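Local coordinates for protein aerobactin synthase IucC (Klebsiella pneumoniae, PDB 6CN7) that probably joins a second N-acetyl-N-hydroxylysine to N-citryl-N-acetyl-N-hydroxylysine at the cost of ATP, completing the iron-chelating siderophore aerobactin, at residues Trp61-Ala64 / Gln65-Arg68; Trp353-Pro357 / Cys358-Lys362. The protein carries 5 engineered substitutions. All coordinates share one frame; numbering follows the deposited sequence.

Contact 1 of 2, residues Trp61-Ala64 / Gln65-Arg68; sequences WIDA and QTLR
Asp63 and Thr66 close a tight turn beside strand 46-54. The Asp63 carbonyl oxygen is gripped twice by Thr66. The hydroxyl OG1 donates to Asp63 O at 2.7 Å and lies in the carbonyl plane, while the backbone N of Thr66 reaches the same Asp63 O at 3.0 Å. The bond from Thr66 N makes 63-66 a beta turn, with Ala64 and Gln65 in its corners, both in helical conformation. Thr66 OG1 reaches back because it sits between the backbone N and carbonyl carbon of its own residue (chi1 67°). The Asp63 carboxylate adds an Asx turn: OD1 takes Gln65 N at 3.2 Å, met from above the carboxylate plane, and OD2 rests against the methyl CG2 of Thr66 at 3.7 Å. A weak bond, Leu67 N to Ala64 O at 3.3 Å, closes the overlapping turn 64-67.

On the buried side the side chain of Leu67 crosses that of Ile62 at about a right angle, its CD2 meeting CG2 of Ile62 at 4.2 Å and its CD1 approaching CB of Ala64 at 4.5 Å. The solvent side is looser. Gln65 touches Asp63 there through its CB, and the exposed Arg68 curls round so that NH1 bonds Leu67 O at 3.0 Å, in the guanidinium plane, with a weak bond to Gln65 O.

Ser51 N bonds Thr66 OG1, and Phe50, also on strand 46-54, packs on Ile62, Thr66 and Leu67. The backbone pairs with that strand on both sides of the turn, Asp63 with Ser51 and Arg68 with Arg49. From helix 4-25, Ala17 and Ala21 touch Ile62, Gln14 touches Ala64, Val16 touches Leu67, and Arg13 bonds Leu67 O.

Contact 2 of 2, residues Trp353-Pro357 / Cys358-Lys362; sequences WRENP and CRWLK
Glu355 takes two partners on one carboxylate oxygen, OE2. The indole NE1 of Trp360 donates to Glu355 OE2 at 2.5 Å, a short and bent bond (137°) whose exact length should be read with caution. The carboxylate arrives at the edge of the ring, its plane turned 55° from that of the indole. Arg359 completes the cluster with a longer salt bridge, NE to Glu355 OE2 at 3.6 Å, in which the oxygen lies in the guanidinium plane while the carboxylate and guanidinium planes stand nearly perpendicular; the CG of Glu355 also meets Arg359 NE, obliquely, at 3.4 Å. Glu355 is extended, with CG opposite its own backbone N (chi1 -154°), which carries the carboxylate to the indole NE1. Its other oxygen, OE1, is held by Gly323 N.

Alongside, the backbone turns. Asn356 OD1 accepts Cys358 N at 2.9 Å, almost straight at the hydrogen, forming an Asx turn that leads the chain out of strand 350-355. Two overlapping beta turns then follow, Arg359 N to Asn356 O at 3.1 Å and Trp360 N to Pro357 O at 2.8 Å. The proline ring restricts phi and suits the first corner of the earlier turn. Before the turns, the backbone of Glu355 pairs with Gly323 and that of Asn356 with Gly271.

On the other flank the CB of Pro357 touches CD1 of Leu361 at 4.0 Å, and Leu361 CG presses on Pro357 O. Leu322 lies against Glu355, Pro357 and Trp360, and Leu441 of strand 436-442 against Pro357.

Contact 1 comes early in the chain and closes long before contact 2 opens. Their centres lie about 41 Å apart and their nearest atoms about 30 Å, on opposite sides of the chain's centre, so neither touches the other. They share no sheet. Contact 1 follows the edge strand 60-62 of a four-stranded antiparallel sheet beside helix 4-25. Contact 2 follows strand 350-355 of the large antiparallel sheet, in the IucA/IucC family region of the chain. The two are independent local turns on separate sheets, and contact 2 connects the large sheet to strand 366-369 of a mixed sheet.

Contact 1 of 2, residues Trp61-Ala64 / Gln65-Arg68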
loop_
_atom_site.group_PDB
_atom_site.type_symbol
_atom_site.label_atom_id
_atom_site.label_comp_id
_atom_site.label_asym_id
_atom_site.label_seq_id
_atom_site.Cartn_x
_atom_site.Cartn_y
_atom_site.Cartn_z
ATOM N N TRP A 61 13.002 11.152 36.232
ATOM C CA TRP A 61 12.394 12.306 35.572
ATOM C C TRP A 61 13.535 13.108 34.959
ATOM O O TRP A 61 14.192 13.893 35.645
ATOM C CB TRP A 61 11.588 13.151 36.552
ATOM C CG TRP A 61 10.639 12.371 37.405
ATOM C CD1 TRP A 61 10.151 11.120 37.166
ATOM C CD2 TRP A 61 10.066 12.796 38.646
ATOM N NE1 TRP A 61 9.312 10.739 38.184
ATOM C CE2 TRP A 61 9.242 11.751 39.105
ATOM C CE3 TRP A 61 10.172 13.960 39.414
ATOM C CZ2 TRP A 61 8.526 11.835 40.297
ATOM C CZ3 TRP A 61 9.461 14.041 40.597
ATOM C CH2 TRP A 61 8.648 12.986 41.027
ATOM N N ILE A 62 13.770 12.906 33.668
ATOM C CA ILE A 62 14.911 13.504 32.984
ATOM C C ILE A 62 14.516 14.870 32.441
ATOM O O ILE A 62 13.467 15.018 31.805
ATOM C CB ILE A 62 15.412 12.580 31.862
ATOM C CG1 ILE A 62 16.004 11.304 32.474
ATOM C CG2 ILE A 62 16.440 13.302 30.979
ATOM C CD1 ILE A 62 16.509 10.288 31.465
ATOM N N ASP A 63 15.357 15.872 32.700
ATOM C CA ASP A 63 15.203 17.193 32.096
ATOM C C ASP A 63 15.822 17.157 30.705
ATOM O O ASP A 63 17.050 17.147 30.563
ATOM C CB ASP A 63 15.855 18.260 32.972
ATOM C CG ASP A 63 15.681 19.664 32.416
ATOM O OD1 ASP A 63 15.204 19.807 31.269
ATOM O OD2 ASP A 63 16.020 20.631 33.133
ATOM N N ALA A 64 14.971 17.152 29.675
ATOM C CA ALA A 64 15.443 16.914 28.314
ATOM C C ALA A 64 16.431 17.978 27.847
ATOM O O ALA A 64 17.270 17.700 26.983
ATOM C CB ALA A 64 14.254 16.843 27.357
ATOM N N GLN A 65 16.355 19.193 28.394
ATOM C CA GLN A 65 17.242 20.256 27.934
ATOM C C GLN A 65 18.685 20.021 28.363
ATOM O O GLN A 65 19.611 20.505 27.704
ATOM C CB GLN A 65 16.757 21.612 28.448
ATOM C CG GLN A 65 15.559 22.166 27.695
ATOM C CD GLN A 65 15.873 22.455 26.238
ATOM O OE1 GLN A 65 16.925 23.011 25.916
ATOM N NE2 GLN A 65 14.965 22.068 25.349
ATOM N N THR A 66 18.901 19.283 29.453
ATOM C CA THR A 66 20.248 19.040 29.949
ATOM C C THR A 66 20.960 17.902 29.230
ATOM O O THR A 66 22.147 17.679 29.489
ATOM C CB THR A 66 20.205 18.733 31.449
ATOM O OG1 THR A 66 19.534 17.484 31.666
ATOM C CG2 THR A 66 19.474 19.835 32.205
ATOM N N LEU A 67 20.277 17.183 28.341
ATOM C CA LEU A 67 20.871 16.009 27.713
ATOM C C LEU A 67 22.146 16.372 26.961
ATOM O O LEU A 67 22.174 17.330 26.183
ATOM C CB LEU A 67 19.866 15.355 26.763
ATOM C CG LEU A 67 18.784 14.497 27.422
ATOM C CD1 LEU A 67 17.714 14.132 26.410
ATOM C CD2 LEU A 67 19.382 13.236 28.034
ATOM N N ARG A 68 23.199 15.589 27.195
ATOM C CA ARG A 68 24.474 15.743 26.511
ATOM C C ARG A 68 25.010 14.372 26.130
ATOM O O ARG A 68 24.979 13.441 26.940
ATOM C CB ARG A 68 25.511 16.449 27.391
ATOM C CG ARG A 68 25.170 17.871 27.762
ATOM C CD ARG A 68 25.309 18.802 26.573
ATOM N NE ARG A 68 25.124 20.195 26.970
ATOM C CZ ARG A 68 23.945 20.805 27.047
ATOM N NH1 ARG A 68 22.828 20.153 26.751
ATOM N NH2 ARG A 68 23.884 22.075 27.422
#

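Contact 2 of 2, residues Trp353-Pro357 / Cys358-Lys362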
loop_
_atom_site.group_PDB
_atom_site.type_symbol
_atom_site.label_atom_id
_atom_site.label_comp_id
_atom_site.label_asym_id
_atom_site.label_seq_id
_atom_site.Cartn_x
_atom_site.Cartn_y
_atom_site.Cartn_z
ATOM N N TRP A 353 -19.447 -3.155 16.549
ATOM C CA TRP A 353 -20.102 -1.912 16.933
ATOM C C TRP A 353 -20.015 -1.750 18.444
ATOM O O TRP A 353 -20.361 -2.670 19.194
ATOM C CB TRP A 353 -21.560 -1.899 16.473
ATOM C CG TRP A 353 -21.702 -1.905 14.981
ATOM C CD1 TRP A 353 -21.810 -2.999 14.172
ATOM C CD2 TRP A 353 -21.745 -0.761 14.117
ATOM N NE1 TRP A 353 -21.920 -2.607 12.859
ATOM C CE2 TRP A 353 -21.882 -1.239 12.798
ATOM C CE3 TRP A 353 -21.682 0.619 14.331
ATOM C CZ2 TRP A 353 -21.958 -0.387 11.699
ATOM C CZ3 TRP A 353 -21.757 1.464 13.237
ATOM C CH2 TRP A 353 -21.893 0.959 11.939
ATOM N N ARG A 354 -19.544 -0.586 18.883
ATOM C CA ARG A 354 -19.314 -0.313 20.292
ATOM C C ARG A 354 -20.186 0.839 20.762
ATOM O O ARG A 354 -20.550 1.729 19.986
ATOM C CB ARG A 354 -17.851 0.032 20.567
ATOM C CG ARG A 354 -16.944 -1.167 20.732
ATOM C CD ARG A 354 -15.600 -0.717 21.259
ATOM N NE ARG A 354 -14.651 -1.815 21.387
ATOM C CZ ARG A 354 -13.372 -1.651 21.708
ATOM N NH1 ARG A 354 -12.572 -2.704 21.806
ATOM N NH2 ARG A 354 -12.891 -0.434 21.928
ATOM N N GLU A 355 -20.504 0.813 22.050
ATOM C CA GLU A 355 -21.323 1.842 22.672
ATOM C C GLU A 355 -20.477 3.082 22.940
ATOM O O GLU A 355 -19.446 3.004 23.614
ATOM C CB GLU A 355 -21.925 1.299 23.964
ATOM C CG GLU A 355 -23.214 1.957 24.389
ATOM C CD GLU A 355 -23.867 1.237 25.550
ATOM O OE1 GLU A 355 -23.364 0.163 25.939
ATOM O OE2 GLU A 355 -24.880 1.745 26.074
ATOM N N ASN A 356 -20.908 4.218 22.401
ATOM C CA ASN A 356 -20.236 5.492 22.624
ATOM C C ASN A 356 -20.603 6.034 24.007
ATOM O O ASN A 356 -21.744 5.884 24.445
ATOM C CB ASN A 356 -20.643 6.492 21.537
ATOM C CG ASN A 356 -19.935 7.834 21.656
ATOM O OD1 ASN A 356 -19.769 8.376 22.748
ATOM N ND2 ASN A 356 -19.538 8.388 20.517
ATOM N N PRO A 357 -19.656 6.650 24.724
ATOM C CA PRO A 357 -19.998 7.222 26.036
ATOM C C PRO A 357 -21.241 8.100 26.039
ATOM O O PRO A 357 -21.999 8.076 27.017
ATOM C CB PRO A 357 -18.739 8.025 26.388
ATOM C CG PRO A 357 -17.639 7.257 25.759
ATOM C CD PRO A 357 -18.201 6.681 24.481
ATOM N N CYS A 358 -21.481 8.869 24.974
ATOM C CA CYS A 358 -22.575 9.834 24.985
ATOM C C CYS A 358 -23.920 9.189 25.293
ATOM O O CYS A 358 -24.847 9.888 25.719
ATOM C CB CYS A 358 -22.654 10.563 23.642
ATOM S SG CYS A 358 -23.544 9.658 22.361
ATOM N N ARG A 359 -24.051 7.879 25.084
ATOM C CA ARG A 359 -25.286 7.191 25.451
ATOM C C ARG A 359 -25.563 7.310 26.945
ATOM O O ARG A 359 -26.713 7.503 27.357
ATOM C CB ARG A 359 -25.205 5.721 25.036
ATOM C CG ARG A 359 -25.947 5.403 23.738
ATOM C CD ARG A 359 -25.297 4.264 22.964
ATOM N NE ARG A 359 -26.092 3.037 22.997
ATOM C CZ ARG A 359 -26.971 2.683 22.064
ATOM N NH1 ARG A 359 -27.187 3.458 21.008
ATOM N NH2 ARG A 359 -27.643 1.544 22.185
ATOM N N TRP A 360 -24.524 7.208 27.771
ATOM C CA TRP A 360 -24.677 7.163 29.218
ATOM C C TRP A 360 -24.344 8.481 29.908
ATOM O O TRP A 360 -24.480 8.570 31.132
ATOM C CB TRP A 360 -23.797 6.049 29.796
ATOM C CG TRP A 360 -24.268 4.674 29.441
ATOM C CD1 TRP A 360 -23.894 3.930 28.359
ATOM C CD2 TRP A 360 -25.207 3.874 30.171
ATOM N NE1 TRP A 360 -24.541 2.719 28.372
ATOM C CE2 TRP A 360 -25.354 2.659 29.473
ATOM C CE3 TRP A 360 -25.939 4.068 31.346
ATOM C CZ2 TRP A 360 -26.200 1.643 29.910
ATOM C CZ3 TRP A 360 -26.779 3.058 31.779
ATOM C CH2 TRP A 360 -26.903 1.861 31.062
ATOM N N LEU A 361 -23.923 9.502 29.167
ATOM C CA LEU A 361 -23.461 10.745 29.772
ATOM C C LEU A 361 -24.612 11.708 30.028
ATOM O O LEU A 361 -25.582 11.770 29.268
ATOM C CB LEU A 361 -22.425 11.426 28.878
ATOM C CG LEU A 361 -21.089 10.705 28.693
ATOM C CD1 LEU A 361 -20.232 11.458 27.689
ATOM C CD2 LEU A 361 -20.356 10.547 30.017
ATOM N N LYS A 362 -24.486 12.469 31.110
ATOM C CA LYS A 362 -25.422 13.539 31.417
ATOM C C LYS A 362 -25.114 14.753 30.549
ATOM O O LYS A 362 -24.048 14.844 29.939
ATOM C CB LYS A 362 -25.346 13.880 32.903
ATOM C CG LYS A 362 -25.957 12.817 33.799
ATOM C CD LYS A 362 -25.938 13.228 35.263
ATOM C CE LYS A 362 -25.615 12.046 36.165
ATOM N NZ LYS A 362 -26.368 10.812 35.795
#